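Malonyl CoA-acyl carrier protein transacylase (Burkholderia pseudomallei 1710b, PDB 3EZO) probably transfers the malonyl group from malonyl-CoA to holo-acyl carrier protein, giving malonyl-ACP for fatty acid synthesis. Local coordinates at residues 33-36 with 37-41; 48-51 with 52-55; 109-113 with 114-118; 233-237 with 238-242. All coordinates share one frame; numbering follows the deposited sequence.

Contact 1. Residues 33-36 with 37-41; sequences AVVR and ETLDE
Thr38 lays its hydroxyl against the backbone of Val34, one turn earlier in helix 33-46, with OG1 2.7 Å from Val34 O. That carbonyl is gripped twice, because Thr38 N also bonds to Val34 O, at 3.0 Å. The two donors come from opposite faces of the carbonyl plane, the N-H tilted 34° to one side and the hydroxyl 24° to the other. The torsion explains the reach: OG1 stands anti to the carbonyl carbon and beside its own N (chi1 -57°), folded back over the preceding turn, while CG2 turns to Phe113 of helix 113-128. Threonine suits this buried site, since its methyl packs and its hydroxyl finds a partner within its own helix.

One residue further along each turn, Val35 and Leu39 lie side by side and point the same way, CG1 of Val35 4.1 Å from CD1 of Leu39. Leu39 N also bonds Val35 O. Glu37 is exposed; its methylenes lie along the Ala33 carbonyl, CG 3.3 Å from Ala33 O, and its extended chain crosses Val34, with OE1 3.9 Å from Val34 CG1. Arg36 reaches back to Ala30 O and Asp31, before the helix.

Thr38 OG1 also receives a bond from Arg81 of helix 65-85. Having given its proton to Val34 O, the hydroxyl can thus accept from the guanidinium, which would polarise it and join two helices through one buried oxygen.

Contact 2. Residues 48-51 with 52-55; sequences QDIG and KLIA
With CG of Asp49 anti to the backbone N (chi1 -165°), its carboxylate swings forward over the first turn of helix 50-56, where Lys52, its CG beside its own N (chi1 -68°), lays that carbon by OD2. Asp49 is the N-cap: OD1 accepts from Lys52 N at 3.0 Å, the N-H arriving from above the carboxylate plane. Asp49 OD2 sits 3.2 Å from Lys52 CG; beyond it, bends at chi2 and chi4 lead the lysine away to NZ. A short acidic side chain suits this position because it reaches an amide that has no earlier helical carbonyl to use.

The inner side of the turn is apolar. Ile50 CG2 meets Ile54 CD1 at 3.7 Å as the two chains cross, and on its other branch CD1 of Ile50 runs alongside Leu53 CD2, 4.1 Å away. These branched residues pack toward helices 33-46 and 65-85, with Leu39 and Val71 against Ile54. Gly51 gives its carbonyl to Ala55 N, and Ser43 OG bonds Ile50 N.

The negative carboxylate faces the positive end of the helix dipole, which probably stabilises its ionised form; Lys52 NZ, 5.3 Å from Asp49 OD2, would add a weaker electrostatic pull.

Contact 3. Residues 109-113 with 114-118; sequences GAIAF and RDALP
Leu117 covers one face of the Phe113 ring in the first turn of helix 113-128, whose N-cap is Ala112. The contact is a CH-pi one: CD1 of Leu117 lies 3.9 Å from the centroid of the Phe113 ring and 15° off the normal. The second methyl of Leu117, CD2, stands on the same side of the ring, past its rim, 3.8 Å from Phe113 CE1. With CG anti to its N (chi1 180°), Phe113 sets its ring beside its own carbonyl carbon, on the side where the next turn delivers Leu117. An apolar ring and a branched aliphatic chain suit this buried place.

At the helix start, Ala112 O takes Ala116 N at 2.8 Å and a weak second bond from Asp115 N. The Ala112 methyl rests by Asp115 OD2; alanine, lacking a polar side chain, leaves the capping to its backbone O. Ile111 places CG2 3.9 Å from Ala116 CB, bringing the incoming loop onto the helix; both residues also touch helix 99-107, which ends at Gly109 in a Schellman motif.

Farther out, the Phe113 ring meets Tyr77 of helix 65-85 at about 45° and packs on Glu41 of helix 33-46. On the outer side, a water accepts from Ala112 N at 2.9 Å and donates to Asp115 OD2 at 2.6 Å.

Contact 4. Residues 233-237 with 238-242; sequences SVVNN and IDVAV
The chain doubles back on itself between 233-237 and 238-242, the two runs lying 170° apart, and Asn236 N bonds to Ala241 O at 2.9 Å where they face each other. Asn236 holds the bend together from within. Its OD1 takes Asp239 N at 3.0 Å and Ala241 N at 3.2 Å, the two donors standing above opposite faces of the amide plane. With CG between the backbone N and the carbonyl carbon, chi1 62° folds the amide over the turn, toward both N-H groups. Its other end, ND2, gives to a water that in turn donates to Asp239 OD2, an oxygen also paired with Arg255. Asparagine suits the place by offering acceptor and donor on one short chain.

The turn leaves the edge strand 233-234 of the parallel sheet and leads toward helix 246-256. At its tip Asn237 points the other way, into the predicted active site: OD1 accepts from Ser98 N and from Gln256, while ND2 gives to Gly96 O, so the amide probably helps shape the likely nucleophile elbow.

Beyond the polar centre, valines pack along the two runs, Val235 and Val242 also touching His269 and Val240 touching Glu265 of helix 263-272. Val235 CG2 lies 3.9 Å from Val240 CG1, and Val242 CG1 rests 3.8 Å from Ser233 CB.

Overall arrangement
Contact 1 lies on the same side of the chain's centre as contacts 2 and 3 and touches both, for instance through Glu41 on Arg114 of contact 3, whereas contact 4 lies nearer the centre and on the opposite side from contact 2. Helix 65-85 packs on all of the first three. Contact 1 buries a hydroxyl, contacts 2 and 3 bury mainly apolar chains, and all three turn polar residues outward. The two helix starts differ, contact 2 using a carboxylate cap and contact 3 an alanine with a water bridge. In contact 4, beside the parallel sheet and the predicted catalytic serine, a turn is held mainly by one backbone bond and the Asn236 amide.

Contact 1. Residues 33-36 with 37-41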
ATOM      1  N   ALA A  33      23.563  -8.302  -4.942  1.00 13.90           N
ATOM      2  CA  ALA A  33      23.803  -7.646  -6.220  1.00 14.26           C
ATOM      3  C   ALA A  33      22.484  -7.092  -6.823  1.00 13.79           C
ATOM      4  O   ALA A  33      22.451  -5.949  -7.285  1.00 13.89           O
ATOM      5  CB  ALA A  33      24.467  -8.643  -7.208  1.00 14.47           C
ATOM      6  N   VAL A  34      21.396  -7.866  -6.804  1.00 13.48           N
ATOM      7  CA  VAL A  34      20.146  -7.330  -7.407  1.00 13.60           C
ATOM      8  C   VAL A  34      19.551  -6.166  -6.646  1.00 11.97           C
ATOM      9  O   VAL A  34      18.856  -5.361  -7.237  1.00 11.29           O
ATOM     10  CB  VAL A  34      18.929  -8.349  -7.608  1.00 14.53           C
ATOM     11  CG1 VAL A  34      19.136  -9.155  -8.844  1.00 15.82           C
ATOM     12  CG2 VAL A  34      18.618  -9.135  -6.363  1.00 12.10           C
ATOM     13  N   VAL A  35      19.773  -6.107  -5.343  1.00 12.27           N
ATOM     14  CA  VAL A  35      19.289  -4.974  -4.544  1.00 11.08           C
ATOM     15  C   VAL A  35      20.070  -3.745  -4.946  1.00 12.39           C
ATOM     16  O   VAL A  35      19.494  -2.693  -5.250  1.00 12.28           O
ATOM     17  CB  VAL A  35      19.366  -5.275  -3.059  1.00 11.09           C
ATOM     18  CG1 VAL A  35      18.984  -4.048  -2.250  1.00 10.58           C
ATOM     19  CG2 VAL A  35      18.438  -6.489  -2.745  1.00 10.03           C
ATOM     20  N   ARG A  36      21.388  -3.887  -5.056  1.00 11.78           N
ATOM     21  CA  ARG A  36      22.192  -2.789  -5.574  1.00 11.75           C
ATOM     22  C   ARG A  36      21.740  -2.288  -6.958  1.00 12.35           C
ATOM     23  O   ARG A  36      21.701  -1.084  -7.199  1.00 12.82           O
ATOM     24  CB  ARG A  36      23.676  -3.206  -5.649  1.00 12.10           C
ATOM     25  CG  ARG A  36      24.312  -3.487  -4.275  1.00 12.85           C
ATOM     26  CD  ARG A  36      25.841  -3.519  -4.468  1.00 14.47           C
ATOM     27  NE  ARG A  36      26.575  -3.863  -3.272  1.00 12.22           N
ATOM     28  CZ  ARG A  36      27.891  -3.690  -3.113  1.00 14.90           C
ATOM     29  NH1 ARG A  36      28.628  -3.190  -4.085  1.00 16.19           N
ATOM     30  NH2 ARG A  36      28.476  -4.034  -1.973  1.00 16.08           N
ATOM     31  N   GLU A  37      21.412  -3.206  -7.868  1.00 11.82           N
ATOM     32  CA  GLU A  37      21.027  -2.836  -9.211  1.00 11.93           C
ATOM     33  C   GLU A  37      19.649  -2.174  -9.223  1.00 11.29           C
ATOM     34  O   GLU A  37      19.404  -1.296 -10.029  1.00 11.56           O
ATOM     35  CB  GLU A  37      21.047  -4.054 -10.135  1.00 12.61           C
ATOM     36  CG  GLU A  37      22.429  -4.708 -10.292  1.00 17.82           C
ATOM     37  CD  GLU A  37      22.420  -5.997 -11.148  1.00 24.38           C
ATOM     38  OE1 GLU A  37      21.802  -7.080 -10.803  1.00 29.40           O
ATOM     39  OE2 GLU A  37      23.036  -5.891 -12.196  1.00 27.18           O
ATOM     40  N   THR A  38      18.763  -2.602  -8.338  1.00 10.58           N
ATOM     41  CA  THR A  38      17.440  -2.002  -8.206  1.00 11.09           C
ATOM     42  C   THR A  38      17.487  -0.567  -7.662  1.00 10.95           C
ATOM     43  O   THR A  38      16.780   0.341  -8.169  1.00 10.64           O
ATOM     44  CB  THR A  38      16.554  -2.850  -7.300  1.00 11.59           C
ATOM     45  OG1 THR A  38      16.503  -4.155  -7.849  1.00 11.48           O
ATOM     46  CG2 THR A  38      15.123  -2.246  -7.226  1.00 10.28           C
ATOM     47  N   LEU A  39      18.345  -0.351  -6.676  1.00 10.98           N
ATOM     48  CA  LEU A  39      18.586   1.015  -6.148  1.00 11.59           C
ATOM     49  C   LEU A  39      19.231   1.883  -7.197  1.00 12.10           C
ATOM     50  O   LEU A  39      18.918   3.066  -7.299  1.00 11.43           O
ATOM     51  CB  LEU A  39      19.473   0.968  -4.900  1.00 11.41           C
ATOM     52  CG  LEU A  39      18.775   0.352  -3.722  1.00 11.32           C
ATOM     53  CD1 LEU A  39      19.761   0.001  -2.543  1.00 13.07           C
ATOM     54  CD2 LEU A  39      17.619   1.246  -3.221  1.00 10.49           C
ATOM     55  N   ASP A  40      20.110   1.290  -8.012  1.00 13.36           N
ATOM     56  CA  ASP A  40      20.714   2.056  -9.106  1.00 15.21           C
ATOM     57  C   ASP A  40      19.673   2.443 -10.131  1.00 13.98           C
ATOM     58  O   ASP A  40      19.659   3.581 -10.612  1.00 13.43           O
ATOM     59  CB  ASP A  40      21.832   1.295  -9.794  1.00 17.22           C
ATOM     60  CG  ASP A  40      23.148   1.356  -9.017  1.00 24.32           C
ATOM     61  OD1 ASP A  40      23.487   2.441  -8.502  1.00 32.20           O
ATOM     62  OD2 ASP A  40      23.857   0.321  -8.948  1.00 33.05           O
ATOM     63  N   GLU A  41      18.811   1.497 -10.475  1.00 13.20           N
ATOM     64  CA  GLU A  41      17.763   1.763 -11.470  1.00 12.82           C
ATOM     65  C   GLU A  41      16.828   2.863 -10.968  1.00 11.01           C
ATOM     66  O   GLU A  41      16.472   3.791 -11.709  1.00 10.84           O
ATOM     67  CB  GLU A  41      16.992   0.459 -11.778  1.00 12.84           C
ATOM     68  CG  GLU A  41      15.816   0.683 -12.714  1.00 15.34           C
ATOM     69  CD  GLU A  41      15.094  -0.627 -13.193  1.00 16.31           C
ATOM     70  OE1 GLU A  41      15.328  -1.755 -12.649  1.00 14.42           O
ATOM     71  OE2 GLU A  41      14.300  -0.469 -14.153  1.00 17.86           O
TER

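Contact 2. Residues 48-51 with 52-55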
ATOM      1  N   GLN A  48      17.848  11.141  -8.029  1.00 18.42           N
ATOM      2  CA  GLN A  48      18.606  11.236  -6.784  1.00 19.66           C
ATOM      3  C   GLN A  48      19.063   9.875  -6.279  1.00 18.26           C
ATOM      4  O   GLN A  48      18.504   8.850  -6.642  1.00 17.79           O
ATOM      5  CB  GLN A  48      17.804  11.973  -5.700  1.00 20.71           C
ATOM      6  CG  GLN A  48      16.821  11.123  -4.978  1.00 23.68           C
ATOM      7  CD  GLN A  48      16.133  11.846  -3.818  1.00 27.97           C
ATOM      8  OE1 GLN A  48      14.919  12.089  -3.856  1.00 28.89           O
ATOM      9  NE2 GLN A  48      16.907  12.171  -2.775  1.00 31.95           N
ATOM     10  N   ASP A  49      20.045   9.877  -5.386  1.00 17.37           N
ATOM     11  CA  ASP A  49      20.547   8.639  -4.781  1.00 16.59           C
ATOM     12  C   ASP A  49      19.564   7.982  -3.804  1.00 15.83           C
ATOM     13  O   ASP A  49      19.537   8.266  -2.582  1.00 15.39           O
ATOM     14  CB  ASP A  49      21.889   8.898  -4.119  1.00 17.33           C
ATOM     15  CG  ASP A  49      22.648   7.625  -3.797  1.00 17.88           C
ATOM     16  OD1 ASP A  49      22.021   6.554  -3.585  1.00 18.05           O
ATOM     17  OD2 ASP A  49      23.896   7.708  -3.741  1.00 21.71           O
ATOM     18  N   ILE A  50      18.779   7.040  -4.327  1.00 14.74           N
ATOM     19  CA  ILE A  50      17.725   6.396  -3.516  1.00 13.80           C
ATOM     20  C   ILE A  50      18.302   5.480  -2.465  1.00 13.82           C
ATOM     21  O   ILE A  50      17.825   5.408  -1.297  1.00 12.86           O
ATOM     22  CB  ILE A  50      16.716   5.635  -4.405  1.00 14.39           C
ATOM     23  CG1 ILE A  50      16.019   6.626  -5.362  1.00 14.38           C
ATOM     24  CG2 ILE A  50      15.688   4.918  -3.515  1.00 12.35           C
ATOM     25  CD1 ILE A  50      15.200   7.704  -4.576  1.00 15.46           C
ATOM     26  N   GLY A  51      19.354   4.758  -2.842  1.00 13.83           N
ATOM     27  CA  GLY A  51      20.118   4.021  -1.836  1.00 13.98           C
ATOM     28  C   GLY A  51      20.539   4.828  -0.608  1.00 13.69           C
ATOM     29  O   GLY A  51      20.364   4.374   0.533  1.00 13.18           O
ATOM     30  N   LYS A  52      21.152   5.982  -0.824  1.00 15.05           N
ATOM     31  CA  LYS A  52      21.611   6.792   0.303  1.00 16.73           C
ATOM     32  C   LYS A  52      20.427   7.478   1.014  1.00 16.13           C
ATOM     33  O   LYS A  52      20.417   7.546   2.247  1.00 15.88           O
ATOM     34  CB  LYS A  52      22.658   7.820  -0.098  1.00 18.37           C
ATOM     35  CG  LYS A  52      24.017   7.249  -0.527  1.00 23.11           C
ATOM     36  CD  LYS A  52      24.887   6.842   0.683  1.00 30.00           C
ATOM     37  CE  LYS A  52      26.196   6.093   0.260  1.00 31.12           C
ATOM     38  NZ  LYS A  52      27.351   7.013   0.151  1.00 34.81           N
ATOM     39  N   LEU A  53      19.407   7.893   0.255  1.00 15.18           N
ATOM     40  CA  LEU A  53      18.177   8.434   0.870  1.00 14.91           C
ATOM     41  C   LEU A  53      17.619   7.452   1.881  1.00 14.70           C
ATOM     42  O   LEU A  53      17.336   7.805   3.027  1.00 14.89           O
ATOM     43  CB  LEU A  53      17.115   8.813  -0.197  1.00 14.47           C
ATOM     44  CG  LEU A  53      15.715   9.190   0.321  1.00 14.63           C
ATOM     45  CD1 LEU A  53      15.771  10.440   1.238  1.00 13.57           C
ATOM     46  CD2 LEU A  53      14.696   9.370  -0.835  1.00 12.80           C
ATOM     47  N   ILE A  54      17.505   6.188   1.475  1.00 14.80           N
ATOM     48  CA  ILE A  54      17.014   5.141   2.367  1.00 13.51           C
ATOM     49  C   ILE A  54      17.984   4.848   3.501  1.00 14.32           C
ATOM     50  O   ILE A  54      17.585   4.697   4.657  1.00 15.14           O
ATOM     51  CB  ILE A  54      16.668   3.837   1.570  1.00 14.07           C
ATOM     52  CG1 ILE A  54      15.524   4.132   0.556  1.00 13.68           C
ATOM     53  CG2 ILE A  54      16.382   2.657   2.549  1.00  8.99           C
ATOM     54  CD1 ILE A  54      15.160   2.956  -0.441  1.00 14.90           C
ATOM     55  N   ALA A  55      19.269   4.739   3.189  1.00 15.43           N
ATOM     56  CA  ALA A  55      20.251   4.296   4.186  1.00 15.06           C
ATOM     57  C   ALA A  55      20.491   5.367   5.232  1.00 15.72           C
ATOM     58  O   ALA A  55      20.662   5.051   6.400  1.00 15.65           O
ATOM     59  CB  ALA A  55      21.595   3.921   3.513  1.00 14.98           C
TER

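Contact 3. Residues 109-113 with 114-118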
ATOM      1  N   GLY A 109       4.334  -8.243 -13.765  1.00 14.89           N
ATOM      2  CA  GLY A 109       4.702  -7.972 -15.176  1.00 14.80           C
ATOM      3  C   GLY A 109       3.720  -7.045 -15.885  1.00 14.25           C
ATOM      4  O   GLY A 109       3.772  -6.870 -17.088  1.00 14.15           O
ATOM      5  N   ALA A 110       2.794  -6.443 -15.144  1.00 14.40           N
ATOM      6  CA  ALA A 110       1.837  -5.534 -15.767  1.00 13.21           C
ATOM      7  C   ALA A 110       2.451  -4.150 -16.085  1.00 13.24           C
ATOM      8  O   ALA A 110       2.078  -3.518 -17.056  1.00 13.45           O
ATOM      9  CB  ALA A 110       0.563  -5.418 -14.866  1.00 11.83           C
ATOM     10  N   ILE A 111       3.364  -3.683 -15.227  1.00 13.86           N
ATOM     11  CA  ILE A 111       3.978  -2.375 -15.364  1.00 14.32           C
ATOM     12  C   ILE A 111       5.490  -2.555 -15.193  1.00 14.14           C
ATOM     13  O   ILE A 111       5.922  -3.147 -14.228  1.00 14.21           O
ATOM     14  CB  ILE A 111       3.455  -1.369 -14.296  1.00 14.22           C
ATOM     15  CG1 ILE A 111       1.928  -1.152 -14.414  1.00 15.83           C
ATOM     16  CG2 ILE A 111       4.165   0.026 -14.437  1.00 14.48           C
ATOM     17  CD1 ILE A 111       1.319  -0.253 -13.256  1.00 14.08           C
ATOM     18  N   ALA A 112       6.285  -2.061 -16.120  1.00 13.97           N
ATOM     19  CA  ALA A 112       7.729  -2.178 -15.956  1.00 14.79           C
ATOM     20  C   ALA A 112       8.178  -1.321 -14.757  1.00 14.04           C
ATOM     21  O   ALA A 112       7.698  -0.194 -14.564  1.00 14.56           O
ATOM     22  CB  ALA A 112       8.464  -1.747 -17.268  1.00 14.46           C
ATOM     23  N   PHE A 113       9.079  -1.855 -13.952  1.00 13.50           N
ATOM     24  CA  PHE A 113       9.610  -1.124 -12.799  1.00 14.35           C
ATOM     25  C   PHE A 113      10.100   0.260 -13.176  1.00 14.73           C
ATOM     26  O   PHE A 113       9.797   1.214 -12.491  1.00 14.17           O
ATOM     27  CB  PHE A 113      10.665  -1.944 -12.073  1.00 14.33           C
ATOM     28  CG  PHE A 113      11.278  -1.257 -10.853  1.00 13.51           C
ATOM     29  CD1 PHE A 113      10.484  -0.790  -9.805  1.00 12.19           C
ATOM     30  CD2 PHE A 113      12.658  -1.107 -10.754  1.00 13.02           C
ATOM     31  CE1 PHE A 113      11.051  -0.162  -8.659  1.00 12.17           C
ATOM     32  CE2 PHE A 113      13.249  -0.517  -9.608  1.00 12.11           C
ATOM     33  CZ  PHE A 113      12.437  -0.040  -8.564  1.00 12.84           C
ATOM     34  N   ARG A 114      10.766   0.370 -14.323  1.00 16.17           N
ATOM     35  CA  ARG A 114      11.301   1.640 -14.793  1.00 17.18           C
ATOM     36  C   ARG A 114      10.173   2.619 -15.028  1.00 16.68           C
ATOM     37  O   ARG A 114      10.381   3.817 -14.859  1.00 15.71           O
ATOM     38  CB  ARG A 114      12.120   1.426 -16.086  1.00 18.19           C
ATOM     39  CG  ARG A 114      12.714   2.631 -16.736  1.00 22.49           C
ATOM     40  CD  ARG A 114      13.653   3.368 -15.794  1.00 27.73           C
ATOM     41  NE  ARG A 114      14.169   4.616 -16.371  1.00 30.86           N
ATOM     42  CZ  ARG A 114      13.506   5.772 -16.408  1.00 33.23           C
ATOM     43  NH1 ARG A 114      12.260   5.891 -15.870  1.00 31.83           N
ATOM     44  NH2 ARG A 114      14.100   6.824 -16.966  1.00 33.25           N
ATOM     45  N   ASP A 115       8.990   2.118 -15.427  1.00 15.38           N
ATOM     46  CA  ASP A 115       7.819   2.993 -15.605  1.00 15.54           C
ATOM     47  C   ASP A 115       7.103   3.265 -14.305  1.00 13.88           C
ATOM     48  O   ASP A 115       6.523   4.338 -14.123  1.00 16.01           O
ATOM     49  CB  ASP A 115       6.820   2.418 -16.622  1.00 14.47           C
ATOM     50  CG  ASP A 115       7.450   2.239 -17.986  1.00 18.54           C
ATOM     51  OD1 ASP A 115       8.483   2.913 -18.256  1.00 20.28           O
ATOM     52  OD2 ASP A 115       6.940   1.417 -18.773  1.00 19.92           O
ATOM     53  N   ALA A 116       7.137   2.308 -13.406  1.00 12.61           N
ATOM     54  CA  ALA A 116       6.435   2.440 -12.145  1.00 11.53           C
ATOM     55  C   ALA A 116       7.034   3.551 -11.264  1.00 10.63           C
ATOM     56  O   ALA A 116       6.347   4.144 -10.433  1.00  9.74           O
ATOM     57  CB  ALA A 116       6.390   1.103 -11.399  1.00 10.78           C
ATOM     58  N   LEU A 117       8.312   3.842 -11.468  1.00 11.19           N
ATOM     59  CA  LEU A 117       9.015   4.784 -10.614  1.00 10.14           C
ATOM     60  C   LEU A 117       8.457   6.222 -10.758  1.00 10.05           C
ATOM     61  O   LEU A 117       7.957   6.767  -9.780  1.00  9.14           O
ATOM     62  CB  LEU A 117      10.541   4.656 -10.837  1.00 10.44           C
ATOM     63  CG  LEU A 117      11.180   3.433 -10.172  1.00 11.68           C
ATOM     64  CD1 LEU A 117      12.461   2.987 -10.914  1.00  9.27           C
ATOM     65  CD2 LEU A 117      11.436   3.662  -8.669  1.00 10.42           C
ATOM     66  N   PRO A 118       8.487   6.820 -11.972  1.00  9.91           N
ATOM     67  CA  PRO A 118       7.892   8.159 -12.093  1.00 10.34           C
ATOM     68  C   PRO A 118       6.356   8.146 -11.925  1.00 10.91           C
ATOM     69  O   PRO A 118       5.767   9.161 -11.556  1.00 11.73           O
ATOM     70  CB  PRO A 118       8.317   8.612 -13.479  1.00 10.66           C
ATOM     71  CG  PRO A 118       8.579   7.277 -14.264  1.00 10.67           C
ATOM     72  CD  PRO A 118       9.100   6.349 -13.226  1.00 10.21           C
TER
HETATM   73  O   HOH W   1       5.132  -0.383 -18.200  1.00 20.57           O

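Contact 4. Residues 233-237 with 238-242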
ATOM      1  N   SER A 233      -1.987 -13.381 -11.158  1.00 13.20           N
ATOM      2  CA  SER A 233      -3.247 -12.752 -10.748  1.00 13.35           C
ATOM      3  C   SER A 233      -2.977 -11.665  -9.716  1.00 12.84           C
ATOM      4  O   SER A 233      -2.277 -11.909  -8.734  1.00 13.68           O
ATOM      5  CB  SER A 233      -4.181 -13.810 -10.151  1.00 13.75           C
ATOM      6  OG  SER A 233      -4.520 -14.741 -11.158  1.00 17.04           O
ATOM      7  N   VAL A 234      -3.516 -10.469  -9.952  1.00 12.09           N
ATOM      8  CA  VAL A 234      -3.486  -9.379  -8.986  1.00 10.97           C
ATOM      9  C   VAL A 234      -4.929  -9.098  -8.518  1.00 11.31           C
ATOM     10  O   VAL A 234      -5.817  -8.864  -9.318  1.00 11.44           O
ATOM     11  CB  VAL A 234      -2.889  -8.101  -9.622  1.00 10.32           C
ATOM     12  CG1 VAL A 234      -2.787  -7.003  -8.650  1.00  8.61           C
ATOM     13  CG2 VAL A 234      -1.505  -8.396 -10.364  1.00  8.58           C
ATOM     14  N   VAL A 235      -5.159  -9.108  -7.217  1.00 11.56           N
ATOM     15  CA  VAL A 235      -6.444  -8.692  -6.667  1.00 10.82           C
ATOM     16  C   VAL A 235      -6.367  -7.216  -6.229  1.00 10.49           C
ATOM     17  O   VAL A 235      -5.472  -6.817  -5.490  1.00 11.04           O
ATOM     18  CB  VAL A 235      -6.956  -9.706  -5.578  1.00 11.32           C
ATOM     19  CG1 VAL A 235      -6.003  -9.915  -4.401  1.00 13.34           C
ATOM     20  CG2 VAL A 235      -8.355  -9.307  -5.118  1.00 11.00           C
ATOM     21  N   ASN A 236      -7.259  -6.381  -6.754  1.00 10.46           N
ATOM     22  CA  ASN A 236      -7.160  -4.930  -6.516  1.00  9.67           C
ATOM     23  C   ASN A 236      -7.857  -4.459  -5.252  1.00  9.66           C
ATOM     24  O   ASN A 236      -8.794  -5.094  -4.738  1.00  9.49           O
ATOM     25  CB  ASN A 236      -7.517  -4.092  -7.775  1.00  9.53           C
ATOM     26  CG  ASN A 236      -8.955  -4.273  -8.268  1.00  9.14           C
ATOM     27  OD1 ASN A 236      -9.878  -4.419  -7.492  1.00 10.33           O
ATOM     28  ND2 ASN A 236      -9.127  -4.236  -9.574  1.00  4.01           N
ATOM     29  N   ASN A 237      -7.373  -3.343  -4.726  1.00  9.52           N
ATOM     30  CA  ASN A 237      -7.864  -2.787  -3.480  1.00  9.25           C
ATOM     31  C   ASN A 237      -9.293  -2.275  -3.613  1.00  9.37           C
ATOM     32  O   ASN A 237     -10.077  -2.374  -2.697  1.00 10.20           O
ATOM     33  CB  ASN A 237      -7.018  -1.593  -3.066  1.00  9.20           C
ATOM     34  CG  ASN A 237      -5.622  -1.948  -2.593  1.00  8.63           C
ATOM     35  OD1 ASN A 237      -4.782  -1.059  -2.467  1.00 11.16           O
ATOM     36  ND2 ASN A 237      -5.378  -3.197  -2.275  1.00  9.14           N
ATOM     37  N   ILE A 238      -9.590  -1.658  -4.733  1.00  9.96           N
ATOM     38  CA  ILE A 238     -10.858  -0.907  -4.915  1.00  9.67           C
ATOM     39  C   ILE A 238     -12.052  -1.851  -5.099  1.00  9.93           C
ATOM     40  O   ILE A 238     -13.088  -1.675  -4.453  1.00 10.00           O
ATOM     41  CB  ILE A 238     -10.744   0.127  -6.046  1.00  9.84           C
ATOM     42  CG1 ILE A 238     -11.926   1.134  -6.001  1.00 11.02           C
ATOM     43  CG2 ILE A 238     -10.619  -0.542  -7.433  1.00  7.69           C
ATOM     44  CD1 ILE A 238     -11.840   2.203  -4.935  1.00 12.53           C
ATOM     45  N   ASP A 239     -11.890  -2.889  -5.910  1.00  9.38           N
ATOM     46  CA  ASP A 239     -12.984  -3.744  -6.257  1.00  9.51           C
ATOM     47  C   ASP A 239     -12.838  -5.179  -5.724  1.00 10.35           C
ATOM     48  O   ASP A 239     -13.763  -5.966  -5.823  1.00  8.98           O
ATOM     49  CB  ASP A 239     -13.128  -3.790  -7.765  1.00  9.14           C
ATOM     50  CG  ASP A 239     -13.519  -2.457  -8.380  1.00 10.39           C
ATOM     51  OD1 ASP A 239     -14.051  -1.558  -7.689  1.00  9.50           O
ATOM     52  OD2 ASP A 239     -13.295  -2.315  -9.603  1.00  9.53           O
ATOM     53  N   VAL A 240     -11.700  -5.514  -5.117  1.00 10.65           N
ATOM     54  CA  VAL A 240     -11.397  -6.896  -4.793  1.00  9.99           C
ATOM     55  C   VAL A 240     -11.588  -7.803  -6.028  1.00 10.77           C
ATOM     56  O   VAL A 240     -12.109  -8.912  -5.928  1.00 10.63           O
ATOM     57  CB  VAL A 240     -12.219  -7.378  -3.583  1.00 11.35           C
ATOM     58  CG1 VAL A 240     -11.574  -8.565  -2.955  1.00 10.70           C
ATOM     59  CG2 VAL A 240     -12.411  -6.214  -2.537  1.00 10.71           C
ATOM     60  N   ALA A 241     -11.127  -7.327  -7.185  1.00 10.42           N
ATOM     61  CA  ALA A 241     -11.283  -8.022  -8.449  1.00 10.65           C
ATOM     62  C   ALA A 241      -9.917  -8.348  -9.003  1.00 11.19           C
ATOM     63  O   ALA A 241      -8.949  -7.598  -8.816  1.00 12.08           O
ATOM     64  CB  ALA A 241     -12.038  -7.133  -9.465  1.00 10.26           C
ATOM     65  N   VAL A 242      -9.870  -9.460  -9.721  1.00 12.10           N
ATOM     66  CA  VAL A 242      -8.743  -9.872 -10.545  1.00 11.73           C
ATOM     67  C   VAL A 242      -9.111  -9.590 -11.997  1.00 11.82           C
ATOM     68  O   VAL A 242      -9.984 -10.231 -12.548  1.00  9.70           O
ATOM     69  CB  VAL A 242      -8.437 -11.408 -10.348  1.00 12.20           C
ATOM     70  CG1 VAL A 242      -7.246 -11.838 -11.244  1.00 13.51           C
ATOM     71  CG2 VAL A 242      -8.177 -11.704  -8.892  1.00  9.56           C
TER
HETATM   72  O   HOH W   2     -11.664  -3.872 -11.125  1.00  8.71           O